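Local coordinates for protein transcriptional regulator, LYSR family (Neisseria meningitidis, PDB 4AB6) that probably controls transcription of methionine-biosynthesis genes as a MetR-like LysR-family regulator, represented here by its regulatory domain without the DNA-binding part, at residues A[13-18]-A[61-66]. The protein carries 2 engineered substitutions. Sequence-based numbering, arbitrary orientation.
Sequences AVESHT and AIVSEA. Engineered in segment 13-18: Ser16 (natural residue Cys).
Glu15 reaches across to Ser64 and grips it with both carboxylate oxygens. OE2 takes the Ser64 hydroxyl from its syn side, tilted moderately out of the carboxylate plane, with OG 2.7 Å from OE2. OE1 accepts the backbone N-H of Ser64, N to OE1 2.9 Å, and this donor sits well above the plane, 53° out of it. The glutamate gets there by extending, with CG trans to the main-chain nitrogen (chi1 -170°) and the next bond extended as well. Two bonds to one residue should limit rotation of the carboxylate, and OE1 also rests against CB of Val63, 3.5 Å away. Lys122 adds a weak bond to Ser64 OG.

The Glu15-Ser64 pair forms just past the C-terminal ends of strands 9-14 and 60-63, which run parallel in the first lobe of the periplasmic-binding-protein-like fold that LysR regulators use for effector recognition. Ile62 supplies both main-chain to main-chain bonds between 13-18 and 61-66, its N to Ala13 O (2.8 Å) and its O to Glu15 N (3.1 Å). Ala13 and Ala61 set their methyls side by side, CB to CB 4.2 Å, on the face packed by Pro49. On the other face Val14 and Ile62 pack together against Leu23 of helix 20-33. A water accepts from the N of Ser16, an engineered residue, and bonds weakly to Ile62 O.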
# COMPACT_ATOMS: atom_id res chain seq x y z
N ALA A 13 4.81 -0.61 16.07
CA ALA A 13 5.78 0.13 15.25
C ALA A 13 6.37 -0.87 14.28
O ALA A 13 6.78 -1.96 14.68
CB ALA A 13 6.87 0.73 16.11
N VAL A 14 6.37 -0.53 12.99
CA VAL A 14 6.82 -1.45 11.97
C VAL A 14 7.83 -0.84 10.99
O VAL A 14 7.58 0.20 10.39
CB VAL A 14 5.61 -2.22 11.34
CG1 VAL A 14 4.31 -1.42 11.42
CG2 VAL A 14 5.87 -2.67 9.92
N GLU A 15 9.00 -1.50 10.89
CA GLU A 15 10.14 -1.10 10.06
C GLU A 15 9.88 -1.15 8.56
O GLU A 15 10.20 -0.18 7.87
CB GLU A 15 11.37 -1.96 10.42
CG GLU A 15 12.67 -1.49 9.80
CD GLU A 15 13.87 -2.40 9.98
OE1 GLU A 15 14.12 -2.81 11.13
OE2 GLU A 15 14.59 -2.63 8.98
N SER A 16 9.34 -2.29 8.05
CA SER A 16 9.09 -2.50 6.63
C SER A 16 7.61 -2.47 6.27
O SER A 16 6.78 -2.94 7.03
CB SER A 16 9.73 -3.79 6.15
OG SER A 16 9.73 -3.85 4.73
N HIS A 17 7.29 -1.93 5.09
CA HIS A 17 5.93 -1.85 4.56
C HIS A 17 5.38 -3.26 4.26
O HIS A 17 4.17 -3.46 4.34
CB HIS A 17 5.91 -0.98 3.30
CG HIS A 17 6.31 0.46 3.52
ND1 HIS A 17 5.43 1.50 3.26
CD2 HIS A 17 7.49 0.98 3.94
CE1 HIS A 17 6.11 2.61 3.53
NE2 HIS A 17 7.34 2.35 3.94
N THR A 18 6.27 -4.22 3.94
CA THR A 18 5.91 -5.62 3.64
C THR A 18 5.29 -6.35 4.83
O THR A 18 4.43 -7.21 4.62
CB THR A 18 7.11 -6.41 3.11
OG1 THR A 18 8.23 -6.25 3.99
CG2 THR A 18 7.50 -6.01 1.71
N ALA A 61 7.69 -3.47 18.46
CA ALA A 61 8.33 -3.07 17.21
C ALA A 61 8.73 -4.28 16.38
O ALA A 61 9.34 -5.21 16.90
CB ALA A 61 9.53 -2.18 17.49
N ILE A 62 8.40 -4.26 15.08
CA ILE A 62 8.76 -5.32 14.13
C ILE A 62 10.02 -4.85 13.40
O ILE A 62 9.95 -3.90 12.63
CB ILE A 62 7.57 -5.64 13.16
CG1 ILE A 62 6.26 -6.04 13.91
CG2 ILE A 62 7.96 -6.66 12.08
CD1 ILE A 62 6.24 -7.40 14.65
N VAL A 63 11.18 -5.47 13.72
CA VAL A 63 12.49 -5.06 13.17
C VAL A 63 13.25 -6.15 12.39
O VAL A 63 13.02 -7.34 12.61
CB VAL A 63 13.39 -4.32 14.20
CG1 VAL A 63 12.81 -2.96 14.57
CG2 VAL A 63 13.67 -5.16 15.44
N SER A 64 14.16 -5.72 11.49
CA SER A 64 14.97 -6.60 10.64
C SER A 64 16.35 -6.97 11.23
O SER A 64 17.13 -7.67 10.56
CB SER A 64 15.12 -6.01 9.24
OG SER A 64 16.00 -4.91 9.24
N GLU A 65 16.64 -6.52 12.46
CA GLU A 65 17.90 -6.83 13.14
C GLU A 65 17.76 -6.77 14.66
O GLU A 65 17.11 -5.86 15.18
CB GLU A 65 19.07 -5.95 12.64
CG GLU A 65 18.83 -4.44 12.68
CD GLU A 65 19.94 -3.57 12.13
OE1 GLU A 65 21.05 -4.10 11.88
OE2 GLU A 65 19.71 -2.35 11.97
N ALA A 66 18.37 -7.74 15.36
CA ALA A 66 18.31 -7.81 16.82
C ALA A 66 19.62 -7.31 17.43
O ALA A 66 20.36 -8.04 18.10
CB ALA A 66 17.97 -9.22 17.28
O HOH W 1 9.70 -4.72 9.43